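Local coordinates for protein beta-n-acetylhexosaminidase (Streptococcus pneumoniae, PDB 4AZI) that probably removes terminal beta-linked N-acetylglucosamine residues from glycans, as a family 20 exo-beta-D-N-acetylglucosaminidase catalytic module, at residues 362-367 and 407-412; 34-39 and 358-363. The protein carries 2 engineered substitutions. All coordinates share one frame; numbering follows the deposited sequence.

Contact 1 of 2, residues 362-367 and 407-412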
loop_
_atom_site.group_PDB
_atom_site.type_symbol
_atom_site.label_atom_id
_atom_site.label_comp_id
_atom_site.label_asym_id
_atom_site.label_seq_id
_atom_site.Cartn_x
_atom_site.Cartn_y
_atom_site.Cartn_z
ATOM N N ASN A 362 4.075 19.924 12.449
ATOM C CA ASN A 362 3.454 19.523 13.716
ATOM C C ASN A 362 3.503 20.587 14.806
ATOM O O ASN A 362 2.495 20.832 15.469
ATOM C CB ASN A 362 4.011 18.193 14.221
ATOM C CG ASN A 362 3.396 17.002 13.511
ATOM O OD1 ASN A 362 2.184 16.757 13.601
ATOM N ND2 ASN A 362 4.229 16.255 12.793
ATOM N N ALA A 363 4.663 21.215 14.984
ATOM C CA ALA A 363 4.800 22.331 15.929
ATOM C C ALA A 363 3.816 23.460 15.608
ATOM O O ALA A 363 3.211 24.034 16.517
ATOM C CB ALA A 363 6.233 22.848 15.966
ATOM N N LEU A 364 3.649 23.756 14.317
ATOM C CA LEU A 364 2.662 24.738 13.865
ATOM C C LEU A 364 1.240 24.394 14.319
ATOM O O LEU A 364 0.543 25.257 14.855
ATOM C CB LEU A 364 2.716 24.945 12.341
ATOM C CG LEU A 364 1.737 25.968 11.740
ATOM C CD1 LEU A 364 1.834 27.313 12.450
ATOM C CD2 LEU A 364 1.955 26.160 10.248
ATOM N N ARG A 365 0.819 23.146 14.111
ATOM C CA ARG A 365 -0.524 22.716 14.512
ATOM C C ARG A 365 -0.745 22.801 16.027
ATOM O O ARG A 365 -1.869 23.050 16.479
ATOM C CB ARG A 365 -0.839 21.304 14.000
ATOM C CG ARG A 365 -1.222 21.252 12.528
ATOM C CD ARG A 365 -1.685 19.863 12.108
ATOM N NE ARG A 365 -0.577 18.919 11.945
ATOM C CZ ARG A 365 0.125 18.770 10.824
ATOM N NH1 ARG A 365 -0.150 19.506 9.752
ATOM N NH2 ARG A 365 1.107 17.882 10.772
ATOM N N GLU A 366 0.331 22.587 16.789
ATOM C CA GLU A 366 0.318 22.695 18.250
ATOM C C GLU A 366 0.193 24.142 18.722
ATOM O O GLU A 366 -0.518 24.424 19.694
ATOM C CB GLU A 366 1.574 22.059 18.858
ATOM C CG GLU A 366 1.595 20.539 18.820
ATOM C CD GLU A 366 2.951 19.948 19.181
ATOM O OE1 GLU A 366 3.859 20.704 19.590
ATOM O OE2 GLU A 366 3.113 18.716 19.049
ATOM N N GLU A 367 0.889 25.054 18.047
ATOM C CA GLU A 367 0.773 26.477 18.366
ATOM C C GLU A 367 -0.592 27.060 17.988
ATOM O O GLU A 367 -1.137 27.877 18.732
ATOM C CB GLU A 367 1.914 27.297 17.746
ATOM C CG GLU A 367 3.225 27.243 18.526
ATOM C CD GLU A 367 3.078 27.663 19.982
ATOM O OE1 GLU A 367 2.906 28.872 20.249
ATOM O OE2 GLU A 367 3.127 26.775 20.860
ATOM N N THR A 407 11.041 29.676 12.406
ATOM C CA THR A 407 11.011 31.125 12.645
ATOM C C THR A 407 9.587 31.661 12.558
ATOM O O THR A 407 9.176 32.474 13.382
ATOM C CB THR A 407 11.896 31.886 11.632
ATOM O OG1 THR A 407 13.210 31.316 11.616
ATOM C CG2 THR A 407 11.981 33.389 11.978
ATOM N N LEU A 408 8.842 31.199 11.555
ATOM C CA LEU A 408 7.445 31.597 11.385
ATOM C C LEU A 408 6.577 31.141 12.552
ATOM O O LEU A 408 5.704 31.886 12.998
ATOM C CB LEU A 408 6.877 31.085 10.057
ATOM C CG LEU A 408 7.423 31.717 8.770
ATOM C CD1 LEU A 408 6.794 31.072 7.548
ATOM C CD2 LEU A 408 7.216 33.230 8.743
ATOM N N VAL A 409 6.820 29.927 13.045
ATOM C CA VAL A 409 6.091 29.409 14.209
ATOM C C VAL A 409 6.480 30.174 15.480
ATOM O O VAL A 409 5.614 30.521 16.288
ATOM C CB VAL A 409 6.289 27.882 14.405
ATOM C CG1 VAL A 409 5.597 27.406 15.677
ATOM C CG2 VAL A 409 5.756 27.111 13.205
ATOM N N ALA A 410 7.778 30.432 15.641
ATOM C CA ALA A 410 8.295 31.209 16.773
ATOM C C ALA A 410 7.643 32.595 16.852
ATOM O O ALA A 410 7.243 33.029 17.930
ATOM C CB ALA A 410 9.813 31.329 16.698
ATOM N N ASN A 411 7.529 33.271 15.708
ATOM C CA ASN A 411 6.820 34.553 15.619
ATOM C C ASN A 411 5.346 34.428 16.008
ATOM O O ASN A 411 4.780 35.338 16.612
ATOM C CB ASN A 411 6.947 35.159 14.214
ATOM C CG ASN A 411 8.379 35.536 13.857
ATOM O OD1 ASN A 411 9.241 35.679 14.728
ATOM N ND2 ASN A 411 8.636 35.704 12.563
ATOM N N LEU A 412 4.733 33.297 15.667
ATOM C CA LEU A 412 3.353 33.029 16.059
ATOM C C LEU A 412 3.230 32.830 17.570
ATOM O O LEU A 412 2.312 33.369 18.194
ATOM C CB LEU A 412 2.785 31.824 15.295
ATOM C CG LEU A 412 1.374 31.329 15.641
ATOM C CD1 LEU A 412 0.302 32.355 15.288
ATOM C CD2 LEU A 412 1.102 30.006 14.940
#

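Contact 2 of 2, residues 34-39 and 358-363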
loop_
_atom_site.group_PDB
_atom_site.type_symbol
_atom_site.label_atom_id
_atom_site.label_comp_id
_atom_site.label_asym_id
_atom_site.label_seq_id
_atom_site.Cartn_x
_atom_site.Cartn_y
_atom_site.Cartn_z
ATOM N N ALA A 34 5.729 9.772 9.602
ATOM C CA ALA A 34 5.513 10.173 8.206
ATOM C C ALA A 34 5.181 11.660 8.104
ATOM O O ALA A 34 5.697 12.359 7.237
ATOM C CB ALA A 34 4.422 9.333 7.566
ATOM N N SER A 35 4.329 12.135 9.007
ATOM C CA SER A 35 3.939 13.544 9.042
ATOM C C SER A 35 5.115 14.481 9.327
ATOM O O SER A 35 5.193 15.571 8.757
ATOM C CB SER A 35 2.836 13.776 10.072
ATOM O OG SER A 35 2.493 15.149 10.103
ATOM N N GLU A 36 6.024 14.064 10.208
ATOM C CA GLU A 36 7.151 14.913 10.557
ATOM C C GLU A 36 8.177 14.963 9.428
ATOM O O GLU A 36 8.810 16.002 9.196
ATOM C CB GLU A 36 7.813 14.448 11.861
ATOM C CG GLU A 36 9.069 13.614 11.665
ATOM C CD GLU A 36 9.941 13.551 12.907
ATOM O OE1 GLU A 36 9.441 13.106 13.961
ATOM O OE2 GLU A 36 11.127 13.940 12.818
ATOM N N LEU A 37 8.327 13.839 8.731
ATOM C CA LEU A 37 9.345 13.697 7.696
ATOM C C LEU A 37 8.850 14.223 6.345
ATOM O O LEU A 37 9.637 14.378 5.411
ATOM C CB LEU A 37 9.806 12.232 7.592
ATOM C CG LEU A 37 10.577 11.661 8.797
ATOM C CD1 LEU A 37 10.760 10.153 8.678
ATOM C CD2 LEU A 37 11.920 12.351 8.988
ATOM N N GLY A 38 7.553 14.506 6.256
ATOM C CA GLY A 38 6.976 15.137 5.064
ATOM C C GLY A 38 6.425 14.214 3.995
ATOM O O GLY A 38 6.249 14.630 2.836
ATOM N N TYR A 39 6.140 12.971 4.380
ATOM C CA TYR A 39 5.396 12.028 3.542
ATOM C C TYR A 39 3.964 12.513 3.345
ATOM O O TYR A 39 3.510 13.403 4.061
ATOM C CB TYR A 39 5.378 10.639 4.194
ATOM C CG TYR A 39 6.703 9.925 4.137
ATOM C CD1 TYR A 39 7.724 10.214 5.057
ATOM C CD2 TYR A 39 6.942 8.957 3.163
ATOM C CE1 TYR A 39 8.949 9.570 4.995
ATOM C CE2 TYR A 39 8.162 8.300 3.095
ATOM C CZ TYR A 39 9.162 8.608 4.016
ATOM O OH TYR A 39 10.368 7.955 3.929
ATOM N N ARG A 358 7.654 17.401 2.498
ATOM C CA ARG A 358 7.232 18.585 3.242
ATOM C C ARG A 358 8.119 18.828 4.450
ATOM O O ARG A 358 8.716 17.893 5.004
ATOM C CB ARG A 358 5.781 18.448 3.726
ATOM C CG ARG A 358 4.720 18.607 2.646
ATOM C CD ARG A 358 3.327 18.605 3.256
ATOM N NE ARG A 358 2.905 19.945 3.660
ATOM C CZ ARG A 358 1.851 20.218 4.431
ATOM N NH1 ARG A 358 1.088 19.238 4.915
ATOM N NH2 ARG A 358 1.557 21.484 4.722
ATOM N N ALA A 359 8.198 20.097 4.850
ATOM C CA ALA A 359 8.714 20.466 6.165
ATOM C C ALA A 359 7.807 19.868 7.244
ATOM O O ALA A 359 6.719 19.368 6.947
ATOM C CB ALA A 359 8.777 21.981 6.289
ATOM N N ASN A 360 8.259 19.900 8.493
ATOM C CA ASN A 360 7.486 19.367 9.607
ATOM C C ASN A 360 6.542 20.425 10.168
ATOM O O ASN A 360 6.984 21.410 10.768
ATOM C CB ASN A 360 8.419 18.827 10.698
ATOM C CG ASN A 360 7.674 18.241 11.886
ATOM O OD1 ASN A 360 6.441 18.206 11.932
ATOM N ND2 ASN A 360 8.434 17.771 12.865
ATOM N N TYR A 361 5.248 20.190 9.984
ATOM C CA TYR A 361 4.205 21.147 10.345
ATOM C C TYR A 361 3.522 20.860 11.677
ATOM O O TYR A 361 2.515 21.493 12.006
ATOM C CB TYR A 361 3.169 21.246 9.211
ATOM C CG TYR A 361 3.634 22.169 8.114
ATOM C CD1 TYR A 361 3.403 23.541 8.197
ATOM C CD2 TYR A 361 4.336 21.679 7.011
ATOM C CE1 TYR A 361 3.845 24.402 7.208
ATOM C CE2 TYR A 361 4.783 22.530 6.016
ATOM C CZ TYR A 361 4.537 23.892 6.127
ATOM O OH TYR A 361 4.980 24.747 5.151
ATOM N N ASN A 362 4.075 19.924 12.449
ATOM C CA ASN A 362 3.454 19.523 13.716
ATOM C C ASN A 362 3.503 20.587 14.806
ATOM O O ASN A 362 2.495 20.832 15.469
ATOM C CB ASN A 362 4.011 18.193 14.221
ATOM C CG ASN A 362 3.396 17.002 13.511
ATOM O OD1 ASN A 362 2.184 16.757 13.601
ATOM N ND2 ASN A 362 4.229 16.255 12.793
ATOM N N ALA A 363 4.663 21.215 14.984
ATOM C CA ALA A 363 4.800 22.331 15.929
ATOM C C ALA A 363 3.816 23.460 15.608
ATOM O O ALA A 363 3.211 24.034 16.517
ATOM C CB ALA A 363 6.233 22.848 15.966
HETATM O O HOH W 1 4.359 18.109 7.945
HETATM O O HOH W 2 10.062 17.375 7.177
#

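Contact 1 of 2, residues 362-367 and 407-412
V409 stands at the centre of this helix pair and reaches toward 362-367 with both of its methyl branches. Its CG1 lies anti to the backbone N (chi1 176°), beside the carbonyl carbon. CG2 sits beside the backbone N and packs at 3.8 Å from L364 CB. This is the tight part of the contact. L364 is buried here. Its CG is also anti to the backbone N, which carries CD1 across to L412 CD2, 3.7 Å away. The two leucines cross at about a right angle, tip to tip. L393 and Y395 also touch L364. The methylenes of E367 complete the tight part. E367 CG touches V409 CG1 at 3.7 Å, and E367 CB lies 4.0 Å from L412 CD2.

The two segments run nearly parallel, with 12° between their axes and a closest approach of 9.8 Å. They belong to helices 362-368 and 402-414, part of a small helical region after the last strand of the TIM barrel. The pairing is plain apolar packing, far from the inhibitor pocket.

The other side of the contact is looser. A363 is exposed and comes no closer than its carbonyl O, 4.2 Å from V409 CG1. The E367 chain bends at chi2 (-55°), and its carboxylate turns away to make a salt bridge through OE2 to K370.

Contact 2 of 2, residues 34-39 and 358-363
N360 lays its amide alongside the last turn of helix 24-37, next to E36. This helix follows the first strand of the TIM barrel, and 358-363 is the loop leading from the barrel into helix 362-368. The run of the backbone puts N360 CB 3.2 Å from E36 O. CG is anti to the backbone N (chi1 -179°), which places ND2 3.5 Å from E36 CB. E36 itself leads its carboxylate away from the contact.

The amide oxygen of N360 turns back to its own chain. OD1 accepts the backbone N of N362 at 3.0 Å, which forms an Asx turn at the start of helix 362-368. The donor stands above the carbonyl plane, 37° out of it. N362 ND2 donates to the same OD1, also from above the plane, so two N-H groups grip one oxygen. N362 ND2 also reaches S35 OG at 3.4 Å in a weak, bent bond (134°). N362 OD1 accepts from K107 NZ.

G38, the first residue beyond helix 24-37, leaves helical geometry with a positive phi. Its CA comes 3.3 Å from R358 O in a CA-H...O contact, where a CB would clash. R358 N returns a straight bond to G38 O at 3.1 Å, in the carbonyl plane and on a lone pair. The R358 side chain bends at chi3, so its guanidinium lies over the rim of one face of the Y361 ring. R358 NH2 is bonded to Y395 O.

Two waters bridge the two backbones. One links E36 O with R358 O. The other touches S35 O and A359 O and accepts from Y361 N. The join is therefore mainly polar: E36 O takes a proton from water, and G38 O takes R358 N.

Contacts 1 and 2 have centres about 13 Å apart and share N362 and A363. Both use helix 362-368. Along the chain, 34-39 comes first, at the end of the barrel helix 24-37 that follows strand 10-16. Segment 358-363 follows the last barrel strand and helix 339-352, and overlaps the start of 362-367. Segment 407-412 comes last. Contact 2 joins the start of helix 362-368 to the barrel helix 24-37, and contact 1 packs that helix against helix 402-414. Contact 1 lies further out, about 32 Å from the chain centre against 20 Å for contact 2. The two contacts touch where R365 NH2 packs 3.1 Å from S35 OG.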